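Local coordinates for SeviL (Septifer virgatus, PDB 6LF2), which binds GM1b and asialo-GM1 glycans as an R-type lectin with a beta-trefoil fold, here holding the asialo-GM1 saccharide, at residues 23-28 and 61-66; 9-14 and 42-47; 55-60 and 81-86. All coordinates share one frame; numbering follows the deposited sequence.

Contact 1 of 3, residues 23-28 and 61-66; sequences AFYNLG and ESKFLQ. With NGA (2-acetamido-2-deoxy-beta-D-galactopyranose), chain D; GAL (beta-D-galactopyranose), chain C.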
loop_
_atom_site.group_PDB
_atom_site.type_symbol
_atom_site.label_atom_id
_atom_site.label_comp_id
_atom_site.label_asym_id
_atom_site.label_seq_id
_atom_site.Cartn_x
_atom_site.Cartn_y
_atom_site.Cartn_z
ATOM N N ALA B 23 0.750 4.966 8.177
ATOM C CA ALA B 23 1.034 6.190 8.912
ATOM C C ALA B 23 0.107 7.300 8.435
ATOM O O ALA B 23 -0.163 7.413 7.243
ATOM C CB ALA B 23 2.492 6.594 8.688
ATOM N N PHE B 24 -0.374 8.126 9.362
ATOM C CA PHE B 24 -1.242 9.239 8.985
ATOM C C PHE B 24 -0.936 10.451 9.857
ATOM O O PHE B 24 -0.402 10.327 10.961
ATOM C CB PHE B 24 -2.733 8.867 9.096
ATOM C CG PHE B 24 -3.229 8.708 10.511
ATOM C CD1 PHE B 24 -3.170 7.475 11.146
ATOM C CD2 PHE B 24 -3.749 9.797 11.214
ATOM C CE1 PHE B 24 -3.630 7.318 12.459
ATOM C CE2 PHE B 24 -4.193 9.651 12.531
ATOM C CZ PHE B 24 -4.135 8.409 13.151
ATOM N N TYR B 25 -1.293 11.632 9.347
ATOM C CA TYR B 25 -1.260 12.857 10.145
ATOM C C TYR B 25 -2.503 13.668 9.803
ATOM O O TYR B 25 -2.639 14.133 8.669
ATOM C CB TYR B 25 0.004 13.682 9.898
ATOM C CG TYR B 25 -0.017 14.993 10.665
ATOM C CD1 TYR B 25 -0.118 14.994 12.043
ATOM C CD2 TYR B 25 0.041 16.220 10.005
ATOM C CE1 TYR B 25 -0.146 16.188 12.762
ATOM C CE2 TYR B 25 0.009 17.419 10.720
ATOM C CZ TYR B 25 -0.089 17.388 12.096
ATOM O OH TYR B 25 -0.122 18.567 12.831
ATOM N N ASN B 26 -3.387 13.838 10.787
ATOM C CA ASN B 26 -4.590 14.660 10.653
ATOM C C ASN B 26 -4.355 15.990 11.360
ATOM O O ASN B 26 -4.301 16.041 12.594
ATOM C CB ASN B 26 -5.808 13.949 11.238
ATOM C CG ASN B 26 -7.116 14.611 10.834
ATOM O OD1 ASN B 26 -7.499 15.652 11.383
ATOM N ND2 ASN B 26 -7.813 14.009 9.868
ATOM N N LEU B 27 -4.244 17.061 10.572
ATOM C CA LEU B 27 -3.957 18.381 11.127
ATOM C C LEU B 27 -5.043 18.833 12.101
ATOM O O LEU B 27 -4.738 19.326 13.193
ATOM C CB LEU B 27 -3.796 19.388 9.989
ATOM C CG LEU B 27 -3.575 20.845 10.402
ATOM C CD1 LEU B 27 -2.272 20.977 11.166
ATOM C CD2 LEU B 27 -3.554 21.711 9.179
ATOM N N GLY B 28 -6.315 18.653 11.733
ATOM C CA GLY B 28 -7.396 19.182 12.552
ATOM C C GLY B 28 -7.460 18.563 13.934
ATOM O O GLY B 28 -7.770 19.242 14.914
ATOM N N GLU B 61 0.934 18.404 5.308
ATOM C CA GLU B 61 0.369 19.642 5.848
ATOM C C GLU B 61 1.457 20.672 6.153
ATOM O O GLU B 61 1.416 21.348 7.180
ATOM C CB GLU B 61 -0.469 19.364 7.098
ATOM C CG GLU B 61 -1.734 18.546 6.851
ATOM C CD GLU B 61 -2.912 19.409 6.401
ATOM O OE1 GLU B 61 -2.680 20.560 5.969
ATOM O OE2 GLU B 61 -4.071 18.943 6.483
ATOM N N SER B 62 2.434 20.785 5.256
ATOM C CA SER B 62 3.546 21.727 5.355
ATOM C C SER B 62 4.447 21.461 6.552
ATOM O O SER B 62 5.261 22.330 6.911
ATOM C CB SER B 62 3.048 23.177 5.400
ATOM O OG SER B 62 2.393 23.526 4.190
ATOM N N LYS B 63 4.336 20.287 7.176
ATOM C CA LYS B 63 5.204 19.884 8.274
ATOM C C LYS B 63 6.022 18.661 7.867
ATOM O O LYS B 63 5.818 18.070 6.804
ATOM C CB LYS B 63 4.400 19.579 9.545
ATOM C CG LYS B 63 3.430 20.668 9.988
ATOM C CD LYS B 63 2.777 20.273 11.301
ATOM C CE LYS B 63 1.571 21.133 11.641
ATOM N NZ LYS B 63 1.934 22.540 11.969
ATOM N N PHE B 64 6.944 18.269 8.746
ATOM C CA PHE B 64 7.906 17.219 8.442
ATOM C C PHE B 64 7.956 16.203 9.569
ATOM O O PHE B 64 7.965 16.571 10.742
ATOM C CB PHE B 64 9.296 17.802 8.218
ATOM C CG PHE B 64 9.335 18.875 7.172
ATOM C CD1 PHE B 64 9.593 18.562 5.847
ATOM C CD2 PHE B 64 9.122 20.204 7.519
ATOM C CE1 PHE B 64 9.629 19.557 4.878
ATOM C CE2 PHE B 64 9.157 21.198 6.561
ATOM C CZ PHE B 64 9.407 20.877 5.239
ATOM N N LEU B 65 8.003 14.921 9.207
ATOM C CA LEU B 65 8.137 13.869 10.209
ATOM C C LEU B 65 9.500 13.932 10.896
ATOM O O LEU B 65 10.547 13.936 10.240
ATOM C CB LEU B 65 7.948 12.500 9.564
ATOM C CG LEU B 65 7.781 11.338 10.550
ATOM C CD1 LEU B 65 6.488 11.448 11.291
ATOM C CD2 LEU B 65 7.864 9.987 9.825
ATOM N N GLN B 66 9.483 13.941 12.218
ATOM C CA GLN B 66 10.663 14.217 13.019
ATOM C C GLN B 66 10.761 13.216 14.157
ATOM O O GLN B 66 9.748 12.787 14.708
ATOM C CB GLN B 66 10.600 15.640 13.596
ATOM C CG GLN B 66 11.791 16.051 14.451
ATOM C CD GLN B 66 11.584 17.413 15.085
ATOM O OE1 GLN B 66 10.467 17.757 15.493
ATOM N NE2 GLN B 66 12.653 18.205 15.161
HETATM C C1 NGA D . -9.828 7.774 11.737
HETATM C C2 NGA D . -10.336 9.205 11.566
HETATM C C3 NGA D . -10.062 9.721 10.158
HETATM C C4 NGA D . -8.605 9.473 9.772
HETATM C C5 NGA D . -8.186 8.034 10.074
HETATM C C6 NGA D . -6.702 7.798 9.796
HETATM C C7 NGA D . -12.177 10.058 12.918
HETATM C C8 NGA D . -13.639 10.398 12.950
HETATM N N2 NGA D . -11.748 9.300 11.904
HETATM O O3 NGA D . -10.289 11.115 10.152
HETATM O O4 NGA D . -7.769 10.365 10.489
HETATM O O5 NGA D . -8.442 7.758 11.431
HETATM O O6 NGA D . -6.429 7.834 8.420
HETATM O O7 NGA D . -11.432 10.469 13.807
HETATM C C1 GAL C . -10.810 11.627 8.915
HETATM C C2 GAL C . -11.550 12.938 9.254
HETATM C C3 GAL C . -12.041 13.646 7.992
HETATM C C4 GAL C . -10.841 13.893 7.049
HETATM C C5 GAL C . -10.181 12.527 6.792
HETATM C C6 GAL C . -8.920 12.562 5.967
HETATM O O2 GAL C . -12.676 12.708 10.105
HETATM O O3 GAL C . -12.664 14.894 8.307
HETATM O O4 GAL C . -9.881 14.827 7.617
HETATM O O5 GAL C . -9.792 11.899 8.022
HETATM O O6 GAL C . -9.207 12.851 4.634
HETATM O O HOH W 1 -4.793 16.847 7.787
#
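Tyr25 and Lys63 form the tight half of this contact, which joins the edge of a sugar site in the beta-trefoil to a neighbouring hairpin. The tyrosine CG lies anti to its backbone N (chi1 176°), and its buried ring crosses the lysine chain at about a right angle. Lys63 CD lies oblique to the ring, and CE comes to 3.3 Å from Tyr25 OH. CE of Lys63 also packs against Leu27 CD1, and a bend at the last torsion of Lys63 takes NZ to a salt bridge with Asp76. At the edge of the Tyr25 ring, CE2 lies 4.1 Å from Glu61 CB.

The looser half is open to solvent. Glu61 and Ser62 both have left-handed backbone conformations and make the two-residue turn between strands 56-60 and 63-67. From that turn the exposed Glu61 chain, bent about CB-CG (chi2 -84°), reaches Leu27, whose CD2 is 3.5 Å from Glu61 OE1. The polar link here is made by water: it accepts from Leu27 N at 2.8 Å and donates to Glu61 OE2 at 2.6 Å.

Alternation along strand 22-26 turns Tyr25 to the hairpin and its neighbours to the bound glycan. NGA C6 stands over the centre of one face of the Phe24 ring, 3.7 Å from Phe24 CG. Asn26 ND2, which is also hydrogen-bonded to Asp42, donates to GAL O4 at 3.2 Å with an N-H...O angle of 141°.

Contact 2 of 3, residues 9-14 and 42-47; sequences IGKCYI and DQIWSF. With NGA (2-acetamido-2-deoxy-beta-D-galactopyranose), chain D; GAL (beta-D-galactopyranose), chain C.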
loop_
_atom_site.group_PDB
_atom_site.type_symbol
_atom_site.label_atom_id
_atom_site.label_comp_id
_atom_site.label_asym_id
_atom_site.label_seq_id
_atom_site.Cartn_x
_atom_site.Cartn_y
_atom_site.Cartn_z
ATOM N N ILE B 9 9.377 14.345 -4.365
ATOM C CA ILE B 9 9.755 13.287 -5.290
ATOM C C ILE B 9 8.492 12.573 -5.743
ATOM O O ILE B 9 8.416 12.048 -6.863
ATOM C CB ILE B 9 10.722 12.313 -4.576
ATOM C CG1 ILE B 9 12.167 12.552 -4.982
ATOM C CG2 ILE B 9 10.308 10.850 -4.748
ATOM C CD1 ILE B 9 13.104 11.604 -4.292
ATOM N N GLY B 10 7.510 12.520 -4.854
ATOM C CA GLY B 10 6.265 11.824 -5.130
ATOM C C GLY B 10 5.369 11.871 -3.911
ATOM O O GLY B 10 5.769 12.300 -2.826
ATOM N N LYS B 11 4.138 11.412 -4.111
ATOM C CA LYS B 11 3.152 11.283 -3.049
ATOM C C LYS B 11 2.964 9.800 -2.777
ATOM O O LYS B 11 2.833 9.015 -3.721
ATOM C CB LYS B 11 1.821 11.921 -3.458
ATOM C CG LYS B 11 1.856 13.438 -3.652
ATOM C CD LYS B 11 1.790 14.193 -2.330
ATOM C CE LYS B 11 1.938 15.690 -2.558
ATOM N NZ LYS B 11 0.976 16.190 -3.581
ATOM N N CYS B 12 2.958 9.414 -1.503
ATOM C CA CYS B 12 2.967 7.990 -1.210
ATOM C C CYS B 12 2.228 7.665 0.077
ATOM O O CYS B 12 2.114 8.488 0.990
ATOM C CB CYS B 12 4.399 7.451 -1.120
ATOM S SG CYS B 12 5.346 8.106 0.263
ATOM N N TYR B 13 1.721 6.433 0.136
ATOM C CA TYR B 13 1.318 5.845 1.399
ATOM C C TYR B 13 2.533 5.174 2.026
ATOM O O TYR B 13 3.453 4.743 1.323
ATOM C CB TYR B 13 0.208 4.808 1.211
ATOM C CG TYR B 13 -1.098 5.362 0.680
ATOM C CD1 TYR B 13 -2.079 5.811 1.545
ATOM C CD2 TYR B 13 -1.354 5.413 -0.694
ATOM C CE1 TYR B 13 -3.288 6.320 1.070
ATOM C CE2 TYR B 13 -2.557 5.919 -1.180
ATOM C CZ TYR B 13 -3.513 6.365 -0.296
ATOM O OH TYR B 13 -4.709 6.875 -0.747
ATOM N N ILE B 14 2.539 5.113 3.355
ATOM C CA ILE B 14 3.642 4.543 4.127
ATOM C C ILE B 14 3.029 3.456 5.001
ATOM O O ILE B 14 2.395 3.736 6.022
ATOM C CB ILE B 14 4.385 5.606 4.950
ATOM C CG1 ILE B 14 4.941 6.682 4.008
ATOM C CG2 ILE B 14 5.505 4.960 5.770
ATOM C CD1 ILE B 14 5.634 7.860 4.701
ATOM N N ASP B 42 -5.566 11.511 4.652
ATOM C CA ASP B 42 -4.495 11.943 5.537
ATOM C C ASP B 42 -3.419 10.874 5.715
ATOM O O ASP B 42 -2.489 11.068 6.505
ATOM C CB ASP B 42 -5.054 12.417 6.890
ATOM C CG ASP B 42 -5.785 11.330 7.672
ATOM O OD1 ASP B 42 -5.812 10.158 7.244
ATOM O OD2 ASP B 42 -6.335 11.663 8.742
ATOM N N GLN B 43 -3.509 9.772 4.976
ATOM C CA GLN B 43 -2.441 8.786 4.911
ATOM C C GLN B 43 -1.511 9.018 3.729
ATOM O O GLN B 43 -0.598 8.216 3.510
ATOM C CB GLN B 43 -3.047 7.367 4.840
ATOM C CG GLN B 43 -3.901 7.022 6.066
ATOM C CD GLN B 43 -4.882 5.897 5.790
ATOM O OE1 GLN B 43 -4.731 5.150 4.819
ATOM N NE2 GLN B 43 -5.910 5.795 6.615
ATOM N N ILE B 44 -1.715 10.085 2.955
ATOM C CA ILE B 44 -0.876 10.387 1.801
ATOM C C ILE B 44 0.190 11.387 2.219
ATOM O O ILE B 44 -0.133 12.470 2.732
ATOM C CB ILE B 44 -1.704 10.932 0.630
ATOM C CG1 ILE B 44 -2.797 9.915 0.269
ATOM C CG2 ILE B 44 -0.803 11.214 -0.566
ATOM C CD1 ILE B 44 -3.686 10.336 -0.886
ATOM N N TRP B 45 1.455 11.035 1.973
ATOM C CA TRP B 45 2.600 11.842 2.375
ATOM C C TRP B 45 3.370 12.338 1.164
ATOM O O TRP B 45 3.391 11.694 0.110
ATOM C CB TRP B 45 3.571 11.050 3.273
ATOM C CG TRP B 45 2.950 10.536 4.532
ATOM C CD1 TRP B 45 2.152 9.433 4.656
ATOM C CD2 TRP B 45 3.072 11.087 5.858
ATOM N NE1 TRP B 45 1.768 9.271 5.955
ATOM C CE2 TRP B 45 2.313 10.267 6.720
ATOM C CE3 TRP B 45 3.738 12.195 6.399
ATOM C CZ2 TRP B 45 2.203 10.508 8.090
ATOM C CZ3 TRP B 45 3.626 12.436 7.767
ATOM C CH2 TRP B 45 2.869 11.597 8.597
ATOM N N SER B 46 4.040 13.480 1.336
ATOM C CA SER B 46 5.029 13.945 0.371
ATOM C C SER B 46 6.377 13.321 0.711
ATOM O O SER B 46 6.897 13.523 1.814
ATOM C CB SER B 46 5.142 15.469 0.374
ATOM O OG SER B 46 3.978 16.068 -0.176
ATOM N N PHE B 47 6.927 12.559 -0.227
ATOM C CA PHE B 47 8.254 11.973 -0.096
ATOM C C PHE B 47 9.236 12.899 -0.808
ATOM O O PHE B 47 9.065 13.186 -1.998
ATOM C CB PHE B 47 8.264 10.561 -0.682
ATOM C CG PHE B 47 9.530 9.808 -0.422
ATOM C CD1 PHE B 47 9.821 9.341 0.842
ATOM C CD2 PHE B 47 10.430 9.573 -1.444
ATOM C CE1 PHE B 47 10.999 8.639 1.088
ATOM C CE2 PHE B 47 11.600 8.876 -1.210
ATOM C CZ PHE B 47 11.878 8.403 0.060
HETATM C C1 NGA D . -9.828 7.774 11.737
HETATM C C2 NGA D . -10.336 9.205 11.566
HETATM C C3 NGA D . -10.062 9.721 10.158
HETATM C C4 NGA D . -8.605 9.473 9.772
HETATM C C5 NGA D . -8.186 8.034 10.074
HETATM C C6 NGA D . -6.702 7.798 9.796
HETATM C C7 NGA D . -12.177 10.058 12.918
HETATM C C8 NGA D . -13.639 10.398 12.950
HETATM N N2 NGA D . -11.748 9.300 11.904
HETATM O O3 NGA D . -10.289 11.115 10.152
HETATM O O4 NGA D . -7.769 10.365 10.489
HETATM O O5 NGA D . -8.442 7.758 11.431
HETATM O O6 NGA D . -6.429 7.834 8.420
HETATM O O7 NGA D . -11.432 10.469 13.807
HETATM C C1 GAL C . -10.810 11.627 8.915
HETATM C C2 GAL C . -11.550 12.938 9.254
HETATM C C3 GAL C . -12.041 13.646 7.992
HETATM C C4 GAL C . -10.841 13.893 7.049
HETATM C C5 GAL C . -10.181 12.527 6.792
HETATM C C6 GAL C . -8.920 12.562 5.967
HETATM O O2 GAL C . -12.676 12.708 10.105
HETATM O O3 GAL C . -12.664 14.894 8.307
HETATM O O4 GAL C . -9.881 14.827 7.617
HETATM O O5 GAL C . -9.792 11.899 8.022
HETATM O O6 GAL C . -9.207 12.851 4.634
HETATM O O HOH W 2 0.360 6.148 4.721
#
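Cys12 and Trp45 form a hydrogen-bonded antiparallel pair between strands 6-16 and 45-50 of the beta-trefoil, with Gln43 and Trp45 the outer residues of the QxW signature of R-type lectins. Among the backbone bonds, Trp45 N donates to Cys12 O and Cys12 N to Trp45 O, both at 2.8 Å. Further along lies a classic beta bulge: Ile9 N bonds strongly to Phe47 O (2.7 Å) while Gly10 N reaches the same oxygen only weakly. Beyond the paired residues, a water bridges Ile14 N and Gln43 O. Trp45 NE1 donates to Ala23 O on strand 22-26.

Apolar contacts come next. Ile14 CD1 makes a CH-pi contact over the five-membered ring of Trp45, 4.0 Å from its centroid and offset toward the rim, and Ile9 CG2 meets the edge of the Phe47 ring. The Tyr13 ring crosses Ile44 obliquely, its CZ 3.7 Å from Ile44 CG1.

Polar side chains bind the sugar. The Asp42 carboxylate straddles two NGA hydroxyls, OD2 accepting from O4 at 2.6 Å and OD1 from O6 at 2.7 Å, while Gln43 NE2 donates to that same O6 at 2.8 Å and 163°.

Contact 3 of 3, residues 55-60 and 81-86; sequences YYTIGR and TTLWSL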
loop_
_atom_site.group_PDB
_atom_site.type_symbol
_atom_site.label_atom_id
_atom_site.label_comp_id
_atom_site.label_asym_id
_atom_site.label_seq_id
_atom_site.Cartn_x
_atom_site.Cartn_y
_atom_site.Cartn_z
ATOM N N TYR B 55 19.631 11.286 2.102
ATOM C CA TYR B 55 18.601 11.452 3.117
ATOM C C TYR B 55 17.355 12.091 2.524
ATOM O O TYR B 55 17.424 12.897 1.586
ATOM C CB TYR B 55 19.095 12.300 4.303
ATOM C CG TYR B 55 20.144 11.584 5.109
ATOM C CD1 TYR B 55 19.784 10.680 6.100
ATOM C CD2 TYR B 55 21.491 11.777 4.852
ATOM C CE1 TYR B 55 20.738 9.990 6.821
ATOM C CE2 TYR B 55 22.457 11.095 5.576
ATOM C CZ TYR B 55 22.068 10.207 6.562
ATOM O OH TYR B 55 23.016 9.523 7.292
ATOM N N TYR B 56 16.218 11.731 3.112
ATOM C CA TYR B 56 14.901 12.104 2.623
ATOM C C TYR B 56 14.093 12.709 3.764
ATOM O O TYR B 56 14.355 12.443 4.939
ATOM C CB TYR B 56 14.177 10.859 2.003
ATOM C CG TYR B 56 14.861 10.391 0.740
ATOM C CD1 TYR B 56 14.530 10.941 -0.491
ATOM C CD2 TYR B 56 15.883 9.447 0.782
ATOM C CE1 TYR B 56 15.173 10.554 -1.651
ATOM C CE2 TYR B 56 16.536 9.046 -0.386
ATOM C CZ TYR B 56 16.176 9.608 -1.600
ATOM O OH TYR B 56 16.806 9.234 -2.776
ATOM N N THR B 57 13.124 13.560 3.420
ATOM C CA THR B 57 12.144 14.003 4.401
ATOM C C THR B 57 10.756 13.494 4.008
ATOM O O THR B 57 10.501 13.121 2.854
ATOM C CB THR B 57 12.141 15.533 4.557
ATOM O OG1 THR B 57 11.964 16.159 3.282
ATOM C CG2 THR B 57 13.462 16.015 5.163
ATOM N N ILE B 58 9.873 13.464 5.003
ATOM C CA ILE B 58 8.533 12.879 4.911
ATOM C C ILE B 58 7.541 13.926 5.418
ATOM O O ILE B 58 7.501 14.217 6.621
ATOM C CB ILE B 58 8.434 11.579 5.725
ATOM C CG1 ILE B 58 9.431 10.552 5.183
ATOM C CG2 ILE B 58 7.007 11.025 5.692
ATOM C CD1 ILE B 58 9.592 9.310 6.059
ATOM N N GLY B 59 6.743 14.492 4.514
ATOM C CA GLY B 59 5.960 15.678 4.815
ATOM C C GLY B 59 4.462 15.485 4.679
ATOM O O GLY B 59 3.992 14.711 3.846
ATOM N N ARG B 60 3.717 16.212 5.510
ATOM C CA ARG B 60 2.273 16.375 5.365
ATOM C C ARG B 60 1.886 17.724 5.953
ATOM O O ARG B 60 2.438 18.135 6.973
ATOM C CB ARG B 60 1.483 15.263 6.073
ATOM C CG ARG B 60 1.064 14.119 5.169
ATOM C CD ARG B 60 0.004 13.244 5.826
ATOM N NE ARG B 60 -1.206 13.972 6.219
ATOM C CZ ARG B 60 -2.125 14.437 5.373
ATOM N NH1 ARG B 60 -1.979 14.284 4.066
ATOM N NH2 ARG B 60 -3.182 15.081 5.846
ATOM N N THR B 81 16.884 16.641 12.389
ATOM C CA THR B 81 16.120 15.530 12.941
ATOM C C THR B 81 14.919 15.131 12.094
ATOM O O THR B 81 14.182 14.212 12.483
ATOM C CB THR B 81 15.631 15.886 14.339
ATOM O OG1 THR B 81 15.079 17.207 14.308
ATOM C CG2 THR B 81 16.783 15.829 15.338
ATOM N N THR B 82 14.689 15.804 10.969
ATOM C CA THR B 82 13.674 15.386 10.012
ATOM C C THR B 82 14.276 14.599 8.853
ATOM O O THR B 82 13.562 14.268 7.897
ATOM C CB THR B 82 12.901 16.598 9.471
ATOM O OG1 THR B 82 13.766 17.440 8.699
ATOM C CG2 THR B 82 12.260 17.391 10.594
ATOM N N LEU B 83 15.564 14.277 8.917
ATOM C CA LEU B 83 16.214 13.494 7.874
ATOM C C LEU B 83 16.112 12.010 8.193
ATOM O O LEU B 83 16.381 11.591 9.323
ATOM C CB LEU B 83 17.685 13.887 7.710
ATOM C CG LEU B 83 17.951 15.331 7.305
ATOM C CD1 LEU B 83 19.449 15.590 7.280
ATOM C CD2 LEU B 83 17.354 15.615 5.953
ATOM N N TRP B 84 15.729 11.224 7.182
ATOM C CA TRP B 84 15.590 9.777 7.286
ATOM C C TRP B 84 16.300 9.158 6.101
ATOM O O TRP B 84 16.240 9.693 4.992
ATOM C CB TRP B 84 14.112 9.344 7.272
ATOM C CG TRP B 84 13.273 9.997 8.298
ATOM C CD1 TRP B 84 12.703 11.237 8.226
ATOM C CD2 TRP B 84 12.906 9.463 9.568
ATOM N NE1 TRP B 84 12.009 11.502 9.373
ATOM C CE2 TRP B 84 12.112 10.430 10.215
ATOM C CE3 TRP B 84 13.174 8.256 10.228
ATOM C CZ2 TRP B 84 11.582 10.230 11.485
ATOM C CZ3 TRP B 84 12.640 8.059 11.479
ATOM C CH2 TRP B 84 11.853 9.041 12.098
ATOM N N SER B 85 16.970 8.033 6.325
ATOM C CA SER B 85 17.493 7.249 5.222
ATOM C C SER B 85 16.656 5.989 5.050
ATOM O O SER B 85 16.011 5.514 5.991
ATOM C CB SER B 85 18.967 6.878 5.433
ATOM O OG SER B 85 19.149 6.196 6.658
ATOM N N LEU B 86 16.646 5.486 3.822
ATOM C CA LEU B 86 15.958 4.242 3.511
ATOM C C LEU B 86 16.962 3.097 3.581
ATOM O O LEU B 86 17.966 3.090 2.862
ATOM C CB LEU B 86 15.292 4.317 2.138
ATOM C CG LEU B 86 13.876 4.906 2.105
ATOM C CD1 LEU B 86 13.828 6.346 2.610
ATOM C CD2 LEU B 86 13.321 4.825 0.694
HETATM O O HOH W 3 10.881 14.327 7.488
#
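Trp84 O is approached by two groups of segment 55-60: Tyr56 N donates to it at 2.8 Å in the carbonyl plane, and Tyr55 CA makes a CA-H...O contact with Trp84 O at 3.5 Å. The return bond, Trp84 N to Tyr56 O at 2.9 Å, completes a single antiparallel bridge that ties the six-stranded part of the beta-trefoil to the separate hairpin of strands 84-88 and 96-100. The two short strand axes run at 109°, so the chains diverge on leaving this bridge.

Side chains fill the angle. Tyr55 follows residues 83 to 85: its CB touches Leu83 CB, the ring edge meets the Trp84 carbonyl carbon, and CE1 is 3.8 Å from Ser85 CB. Thr57 puts CG2 anti to its own carbonyl carbon, and this methyl comes within 3.2 Å of Thr82 O and packs on Leu83 CD2. The hydroxyl of Thr57 turns instead to Gln48.

The indole of Trp84 carries Tyr56 O at its edge, in plane, and Ile58 CD1 obliquely at 4.3 Å from Trp84 CD1; its NE1 is bonded to Leu65 O. Tyr56 itself stacks on Phe47 and makes a cation-pi contact with Lys49. Where the strands have parted, a water in the plane of the Trp84 ring accepts from Ile58 N at 2.8 Å and lies 2.7 Å from Thr82 O.

The three contacts lie 11 to 13 Å apart, centre to centre, around the core of the trefoil. Segments 9-14, 45-47, 56-60 and 63-66 all belong to the six-stranded sheet; contact 1 packs the two-stranded sheet of 22-26 and 31-35 against it, and contact 3 links it to that of 84-88 and 96-100. Along the chain contact 2 closes before contact 3 opens, whereas contact 1 alternates with both. Contacts 2 and 3 share a pattern, a tryptophan bridged to a preceding strand with a water where the chains part, consistent with the internal repeat of the fold. Contacts 1 and 2 meet at Ala23 and Trp45 and both touch NGA and GAL, whereas contact 3 belongs to the framework away from the sugar.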